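Local structure of protein LRIM1 (Anopheles gambiae, 3O53) at residues 239-247 / 272-281; 142-150 / 163-174. The protein regulates complement-like immunity in the mosquito as a heterodimer with APL1C, probably using this leucine-rich repeat domain to bind other proteins. All blocks are in the same frame, centred on the assembly; numbering follows the deposited sequence.

Contact 1: 239-247 / 272-281; sequences LEHFDLRGN and VKKLTGQNEE
Lys-274 runs out with CG trans to its backbone N and kinks at chi3 (83°), which carries NZ back to the imidazole of His-241. NZ arrives at the ring edge, exactly in plane, and hydrogen-bonds to ND1 of His-241 at 2.9 Å; the bond makes NZ the donor, and a water links the same ammonium to Glu-240 O. The ring of Trp-218 stacks on the imidazole. Arg-245, bent at chi3, folds back side-on against Asp-243: NE meets OD1 and NH2 meets OD2 in a salt bridge, NH2 to OD2 being 2.9 Å. OD1 of Asp-243 also takes the backbone N of Arg-245 from the opposite face of the carboxylate, closing an Asx turn. The guanidinium so fixed is overlain on one face by Leu-275, whose CD1 lies 3.5 Å from NH2 of Arg-245, while CG2 of Thr-276 comes within 3.4 Å of NH1. Farther back, CG2 of Val-272 packs on CG of Arg-245 at 3.9 Å. Glu-281 sends an extended chain across to Gly-246, whose N-H gives a nearly straight bond (164°) to the syn lone pair of OE1, 3.0 Å from Gly-246 N. OE2 of Glu-281 accepts from Cys-295 N and from a water shared with Leu-244 O and Asn-247 N. Strand 241-243 is the last of the parallel repeat strands, and the end of the helix, 272-276, crosses it at 78°. With NZ as donor, ND1 of His-241 is probably unprotonated, and Asp-243 fixes the guanidinium's rotation under Leu-275.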
# COMPACT_ATOMS: atom_id res chain seq x y z
N LEU A 239 5.57 19.78 4.04
CA LEU A 239 5.28 19.43 2.65
C LEU A 239 6.42 19.84 1.72
O LEU A 239 6.80 21.00 1.66
CB LEU A 239 3.98 20.12 2.24
CG LEU A 239 3.39 19.74 0.88
CD1 LEU A 239 2.78 18.33 0.93
CD2 LEU A 239 2.35 20.76 0.44
N GLU A 240 6.98 18.87 0.99
CA GLU A 240 8.06 19.13 0.03
C GLU A 240 7.69 18.66 -1.39
O GLU A 240 8.34 19.03 -2.36
CB GLU A 240 9.33 18.42 0.45
CG GLU A 240 9.81 18.73 1.85
CD GLU A 240 11.01 17.88 2.25
OE1 GLU A 240 11.41 17.00 1.46
OE2 GLU A 240 11.56 18.10 3.36
N HIS A 241 6.67 17.82 -1.51
CA HIS A 241 6.31 17.23 -2.80
C HIS A 241 4.80 17.14 -2.87
O HIS A 241 4.16 16.52 -2.03
CB HIS A 241 6.98 15.86 -2.96
CG HIS A 241 6.62 15.14 -4.23
ND1 HIS A 241 7.50 14.98 -5.27
CD2 HIS A 241 5.47 14.52 -4.61
CE1 HIS A 241 6.92 14.29 -6.25
NE2 HIS A 241 5.68 14.01 -5.87
N PHE A 242 4.22 17.80 -3.87
CA PHE A 242 2.78 17.95 -3.96
C PHE A 242 2.42 17.85 -5.44
O PHE A 242 2.69 18.77 -6.21
CB PHE A 242 2.38 19.31 -3.37
CG PHE A 242 0.89 19.52 -3.26
CD1 PHE A 242 0.19 19.08 -2.16
CD2 PHE A 242 0.20 20.20 -4.26
CE1 PHE A 242 -1.18 19.30 -2.05
CE2 PHE A 242 -1.15 20.43 -4.16
CZ PHE A 242 -1.85 19.99 -3.06
N ASP A 243 1.81 16.73 -5.83
CA ASP A 243 1.60 16.45 -7.25
C ASP A 243 0.12 16.20 -7.58
O ASP A 243 -0.41 15.12 -7.30
CB ASP A 243 2.43 15.22 -7.64
CG ASP A 243 2.50 15.01 -9.14
OD1 ASP A 243 1.77 15.69 -9.87
OD2 ASP A 243 3.28 14.13 -9.57
N LEU A 244 -0.52 17.19 -8.19
CA LEU A 244 -1.91 17.08 -8.63
C LEU A 244 -2.00 17.20 -10.15
O LEU A 244 -3.03 17.63 -10.68
CB LEU A 244 -2.75 18.20 -8.02
CG LEU A 244 -2.77 18.31 -6.50
CD1 LEU A 244 -3.78 19.36 -6.08
CD2 LEU A 244 -3.09 16.97 -5.87
N ARG A 245 -0.92 16.85 -10.84
CA ARG A 245 -0.92 16.87 -12.30
C ARG A 245 -1.94 15.88 -12.83
O ARG A 245 -2.30 14.93 -12.14
CB ARG A 245 0.46 16.50 -12.83
CG ARG A 245 1.53 17.55 -12.63
CD ARG A 245 2.84 17.03 -13.18
NE ARG A 245 3.22 15.79 -12.51
CZ ARG A 245 4.05 14.88 -13.01
NH1 ARG A 245 4.60 15.04 -14.20
NH2 ARG A 245 4.32 13.79 -12.30
N GLY A 246 -2.42 16.10 -14.06
CA GLY A 246 -3.23 15.12 -14.76
C GLY A 246 -4.70 15.06 -14.36
O GLY A 246 -5.36 14.06 -14.61
N ASN A 247 -5.21 16.10 -13.73
CA ASN A 247 -6.60 16.10 -13.30
C ASN A 247 -7.47 17.01 -14.20
O ASN A 247 -7.08 17.31 -15.32
CB ASN A 247 -6.66 16.47 -11.83
CG ASN A 247 -6.19 15.33 -10.94
OD1 ASN A 247 -6.81 14.27 -10.92
ND2 ASN A 247 -5.09 15.52 -10.22
N VAL A 272 6.39 20.13 -10.02
CA VAL A 272 6.26 19.96 -11.47
C VAL A 272 7.61 20.23 -12.15
O VAL A 272 8.04 19.46 -13.02
CB VAL A 272 5.18 20.87 -12.08
CG1 VAL A 272 5.15 20.72 -13.59
CG2 VAL A 272 3.80 20.55 -11.48
N LYS A 273 8.30 21.29 -11.75
CA LYS A 273 9.60 21.60 -12.33
C LYS A 273 10.56 20.42 -12.18
O LYS A 273 11.20 19.99 -13.13
CB LYS A 273 10.22 22.84 -11.69
CG LYS A 273 11.43 23.35 -12.47
CD LYS A 273 12.15 24.47 -11.74
CE LYS A 273 13.38 24.92 -12.52
NZ LYS A 273 14.23 25.87 -11.76
N LYS A 274 10.67 19.92 -10.96
CA LYS A 274 11.57 18.82 -10.65
C LYS A 274 11.29 17.58 -11.52
O LYS A 274 12.22 16.88 -11.93
CB LYS A 274 11.46 18.46 -9.16
CG LYS A 274 11.97 17.09 -8.79
CD LYS A 274 11.80 16.81 -7.30
CE LYS A 274 10.38 16.33 -6.95
NZ LYS A 274 10.28 15.93 -5.51
N LEU A 275 10.02 17.32 -11.81
CA LEU A 275 9.64 16.08 -12.48
C LEU A 275 9.61 16.17 -14.01
O LEU A 275 9.73 15.16 -14.69
CB LEU A 275 8.27 15.59 -11.97
CG LEU A 275 8.24 15.20 -10.49
CD1 LEU A 275 6.82 14.85 -10.03
CD2 LEU A 275 9.20 14.04 -10.20
N THR A 276 9.45 17.37 -14.56
CA THR A 276 9.31 17.51 -16.02
C THR A 276 10.24 18.55 -16.64
O THR A 276 10.38 18.62 -17.86
CB THR A 276 7.89 17.92 -16.41
OG1 THR A 276 7.64 19.26 -15.95
CG2 THR A 276 6.87 16.95 -15.82
N GLY A 277 10.85 19.38 -15.80
CA GLY A 277 11.70 20.46 -16.26
C GLY A 277 10.88 21.66 -16.70
O GLY A 277 11.41 22.58 -17.32
N GLN A 278 9.59 21.66 -16.38
CA GLN A 278 8.71 22.76 -16.75
C GLN A 278 8.01 23.33 -15.52
O GLN A 278 7.77 22.61 -14.55
CB GLN A 278 7.68 22.30 -17.78
CG GLN A 278 8.30 21.86 -19.09
CD GLN A 278 7.35 22.00 -20.25
OE1 GLN A 278 6.18 22.34 -20.08
NE2 GLN A 278 7.84 21.75 -21.46
N ASN A 279 7.69 24.62 -15.54
CA ASN A 279 7.05 25.25 -14.39
C ASN A 279 5.52 25.09 -14.38
O ASN A 279 4.87 25.49 -13.42
CB ASN A 279 7.41 26.73 -14.32
CG ASN A 279 8.88 26.96 -14.00
OD1 ASN A 279 9.63 27.48 -14.82
ND2 ASN A 279 9.30 26.55 -12.82
N GLU A 280 4.95 24.53 -15.44
CA GLU A 280 3.52 24.23 -15.47
C GLU A 280 3.33 22.94 -16.26
O GLU A 280 4.15 22.60 -17.11
CB GLU A 280 2.71 25.38 -16.08
CG GLU A 280 2.84 25.53 -17.60
CD GLU A 280 2.15 26.79 -18.14
OE1 GLU A 280 1.64 27.61 -17.33
OE2 GLU A 280 2.11 26.95 -19.38
N GLU A 281 2.25 22.22 -15.97
CA GLU A 281 1.98 20.98 -16.68
C GLU A 281 1.42 21.31 -18.05
O GLU A 281 0.80 22.35 -18.23
CB GLU A 281 0.97 20.11 -15.90
CG GLU A 281 -0.39 20.74 -15.71
CD GLU A 281 -1.44 19.76 -15.17
OE1 GLU A 281 -1.27 18.53 -15.32
OE2 GLU A 281 -2.43 20.22 -14.58
O HOH W 1 9.40 18.65 -5.07
O HOH W 2 -4.11 18.88 -12.99

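Contact 2: 142-150 / 163-174; sequences CRSRVQYLD and ELAASSDTLEHL
Two successive turns of the leucine-rich repeat solenoid meet here, through parallel pairing of 148-149 with 173-174, the 3-10 segment 163-166 and the loops that lead into the strands. Along the strands, Leu-149 N donates to His-173 O at 2.9 Å. Gln-147 O takes two donors where the chain turns a corner: Glu-172 N, 2.8 Å away on a lone pair, and, by a longer bond, His-173 N, nearly in line with the carbonyl. The side chains of Gln-147 and Glu-172 run alongside each other, and NE2 of Gln-147 reaches OE2 of Glu-172 at 3.0 Å from well above the carboxylate plane. Ahead of the paired strand residues, two hydroxyls serve backbone groups. OG of Ser-167 donates to Arg-143 O (2.8 Å) and accepts from Val-146 N (2.9 Å), while OG1 of Thr-170, held between its own N and carbonyl carbon (chi1 58°), donates to Val-146 O at 2.7 Å. Arg-143 turns the edge of its guanidinium to Glu-163 O, an in-plane bond from NH1 of 2.9 Å. Inside, Leu-149 and Leu-174 lie side by side, CD2 of Leu-149 against CD1 of Leu-174 at 3.9 Å, and Leu-171 packs on Val-146. Strand 123-126 flanks 146-150 on its other side, Ile-125 touching Val-146 and Leu-149; the Cys-142 to Cys-116 disulfide reaches strand 113-116, and His-173 ND1 bonds to Thr-195 OG1 of strand 195-197.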
# COMPACT_ATOMS: atom_id res chain seq x y z
N CYS A 142 -3.96 -6.92 10.90
CA CYS A 142 -3.14 -6.43 9.79
C CYS A 142 -3.24 -4.92 9.61
O CYS A 142 -2.43 -4.33 8.90
CB CYS A 142 -3.55 -7.12 8.48
SG CYS A 142 -3.13 -8.86 8.41
N ARG A 143 -4.24 -4.29 10.22
CA ARG A 143 -4.39 -2.85 10.11
C ARG A 143 -3.99 -2.11 11.40
O ARG A 143 -4.22 -0.91 11.52
CB ARG A 143 -5.83 -2.49 9.68
CG ARG A 143 -6.08 -2.84 8.21
CD ARG A 143 -7.50 -2.52 7.75
NE ARG A 143 -8.43 -3.60 8.06
CZ ARG A 143 -9.52 -3.48 8.82
NH1 ARG A 143 -9.83 -2.31 9.36
NH2 ARG A 143 -10.30 -4.53 9.03
N SER A 144 -3.36 -2.83 12.33
CA SER A 144 -2.91 -2.24 13.59
C SER A 144 -1.40 -2.05 13.63
O SER A 144 -0.64 -2.98 13.36
CB SER A 144 -3.30 -3.12 14.79
OG SER A 144 -4.69 -3.42 14.79
N ARG A 145 -0.98 -0.84 14.00
CA ARG A 145 0.43 -0.52 14.22
C ARG A 145 1.25 -0.76 12.96
O ARG A 145 2.44 -1.08 13.02
CB ARG A 145 0.97 -1.33 15.41
CG ARG A 145 0.23 -1.04 16.72
CD ARG A 145 0.95 -1.60 17.94
NE ARG A 145 2.35 -1.21 17.97
CZ ARG A 145 2.79 0.01 18.30
NH1 ARG A 145 1.93 0.97 18.62
NH2 ARG A 145 4.09 0.27 18.30
N VAL A 146 0.60 -0.56 11.82
CA VAL A 146 1.29 -0.59 10.55
C VAL A 146 2.15 0.67 10.38
O VAL A 146 1.72 1.79 10.67
CB VAL A 146 0.28 -0.67 9.39
CG1 VAL A 146 1.02 -0.75 8.07
CG2 VAL A 146 -0.62 -1.88 9.57
N GLN A 147 3.36 0.48 9.90
CA GLN A 147 4.28 1.58 9.69
C GLN A 147 4.37 1.87 8.19
O GLN A 147 4.32 3.02 7.77
CB GLN A 147 5.66 1.21 10.25
CG GLN A 147 6.70 2.30 10.08
CD GLN A 147 7.93 2.08 10.96
OE1 GLN A 147 8.47 0.98 11.00
NE2 GLN A 147 8.36 3.12 11.66
N TYR A 148 4.50 0.82 7.40
CA TYR A 148 4.62 0.95 5.96
C TYR A 148 3.56 0.05 5.31
O TYR A 148 3.49 -1.13 5.62
CB TYR A 148 6.02 0.54 5.53
CG TYR A 148 6.28 0.63 4.05
CD1 TYR A 148 6.96 1.72 3.51
CD2 TYR A 148 5.85 -0.37 3.19
CE1 TYR A 148 7.20 1.80 2.15
CE2 TYR A 148 6.08 -0.29 1.84
CZ TYR A 148 6.76 0.79 1.32
OH TYR A 148 6.98 0.84 -0.03
N LEU A 149 2.74 0.60 4.43
CA LEU A 149 1.70 -0.18 3.78
C LEU A 149 1.69 0.09 2.29
O LEU A 149 1.33 1.18 1.85
CB LEU A 149 0.32 0.13 4.37
CG LEU A 149 -0.86 -0.66 3.78
CD1 LEU A 149 -0.60 -2.17 3.81
CD2 LEU A 149 -2.14 -0.35 4.52
N ASP A 150 2.07 -0.92 1.52
CA ASP A 150 2.09 -0.79 0.08
C ASP A 150 0.98 -1.64 -0.51
O ASP A 150 1.03 -2.86 -0.47
CB ASP A 150 3.44 -1.23 -0.49
CG ASP A 150 3.53 -1.02 -2.00
OD1 ASP A 150 2.65 -0.33 -2.56
OD2 ASP A 150 4.47 -1.55 -2.62
N GLU A 163 -10.61 3.00 8.80
CA GLU A 163 -10.27 1.57 8.83
C GLU A 163 -8.79 1.34 9.15
O GLU A 163 -8.38 0.22 9.44
CB GLU A 163 -10.68 0.88 7.52
CG GLU A 163 -12.20 0.69 7.44
CD GLU A 163 -12.70 0.20 6.09
OE1 GLU A 163 -11.87 -0.22 5.25
OE2 GLU A 163 -13.93 0.22 5.87
N LEU A 164 -8.00 2.41 9.11
CA LEU A 164 -6.59 2.36 9.46
C LEU A 164 -6.32 3.07 10.79
O LEU A 164 -5.17 3.35 11.13
CB LEU A 164 -5.75 3.02 8.35
CG LEU A 164 -5.70 2.27 7.01
CD1 LEU A 164 -4.83 3.01 5.98
CD2 LEU A 164 -5.18 0.85 7.23
N ALA A 165 -7.38 3.36 11.54
CA ALA A 165 -7.26 4.11 12.79
C ALA A 165 -6.34 3.44 13.82
O ALA A 165 -5.71 4.11 14.62
CB ALA A 165 -8.62 4.34 13.40
N ALA A 166 -6.25 2.11 13.78
CA ALA A 166 -5.39 1.38 14.70
C ALA A 166 -3.91 1.56 14.34
O ALA A 166 -3.03 1.00 15.00
CB ALA A 166 -5.76 -0.09 14.72
N SER A 167 -3.65 2.33 13.29
CA SER A 167 -2.30 2.69 12.90
C SER A 167 -2.12 4.20 12.90
O SER A 167 -1.18 4.72 12.31
CB SER A 167 -1.96 2.14 11.51
OG SER A 167 -2.00 0.73 11.51
N SER A 168 -3.01 4.92 13.57
CA SER A 168 -2.99 6.38 13.53
C SER A 168 -1.63 6.92 13.99
O SER A 168 -1.17 7.94 13.50
CB SER A 168 -4.10 6.96 14.40
OG SER A 168 -3.98 6.51 15.74
N ASP A 169 -0.99 6.22 14.92
CA ASP A 169 0.23 6.73 15.54
C ASP A 169 1.50 6.14 14.96
O ASP A 169 2.60 6.58 15.29
CB ASP A 169 0.19 6.47 17.05
CG ASP A 169 -0.91 7.23 17.75
OD1 ASP A 169 -1.38 8.25 17.19
OD2 ASP A 169 -1.31 6.82 18.86
N THR A 170 1.36 5.15 14.08
CA THR A 170 2.51 4.43 13.54
C THR A 170 2.71 4.59 12.03
O THR A 170 3.83 4.45 11.53
CB THR A 170 2.39 2.92 13.83
OG1 THR A 170 1.17 2.42 13.26
CG2 THR A 170 2.39 2.66 15.33
N LEU A 171 1.63 4.85 11.30
CA LEU A 171 1.70 4.80 9.84
C LEU A 171 2.57 5.94 9.31
O LEU A 171 2.34 7.11 9.61
CB LEU A 171 0.29 4.87 9.23
CG LEU A 171 0.20 4.50 7.74
CD1 LEU A 171 0.61 3.06 7.50
CD2 LEU A 171 -1.20 4.75 7.19
N GLU A 172 3.56 5.58 8.51
CA GLU A 172 4.48 6.54 7.92
C GLU A 172 4.34 6.62 6.41
O GLU A 172 4.49 7.68 5.82
CB GLU A 172 5.92 6.18 8.29
CG GLU A 172 6.18 6.28 9.79
CD GLU A 172 7.60 5.94 10.19
OE1 GLU A 172 8.40 5.53 9.32
OE2 GLU A 172 7.92 6.07 11.39
N HIS A 173 4.04 5.50 5.77
CA HIS A 173 3.92 5.47 4.32
C HIS A 173 2.69 4.66 3.90
O HIS A 173 2.52 3.52 4.32
CB HIS A 173 5.17 4.84 3.69
CG HIS A 173 6.45 5.55 4.04
ND1 HIS A 173 6.84 6.72 3.42
CD2 HIS A 173 7.42 5.25 4.93
CE1 HIS A 173 8.00 7.11 3.92
NE2 HIS A 173 8.37 6.24 4.84
N LEU A 174 1.85 5.27 3.07
CA LEU A 174 0.67 4.60 2.54
C LEU A 174 0.68 4.74 1.02
O LEU A 174 0.55 5.84 0.51
CB LEU A 174 -0.60 5.23 3.13
CG LEU A 174 -1.96 4.66 2.69
CD1 LEU A 174 -2.01 3.17 2.88
CD2 LEU A 174 -3.11 5.34 3.46

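Both contacts belong to the same solenoid of repeat strands but at different places: contact 2 lies near the middle of the chain, contact 1 at the last repeat strand, their centres about 27 Å apart and their nearest atoms about 11 Å. Both are partly buried, contact 2 being the more interior (7 of 16 touching residues buried, 1 exposed) and contact 1 nearer the surface (3 of 9 buried, 3 exposed). Contact 2 joins like to like and relies on backbone bonds, hydroxyls that serve the main chain, and inward leucines; it buries roughly twice the area. Contact 1 instead sets helix 262-276 and the loop after it against the end strand, so charged and polar side chains carry most of it.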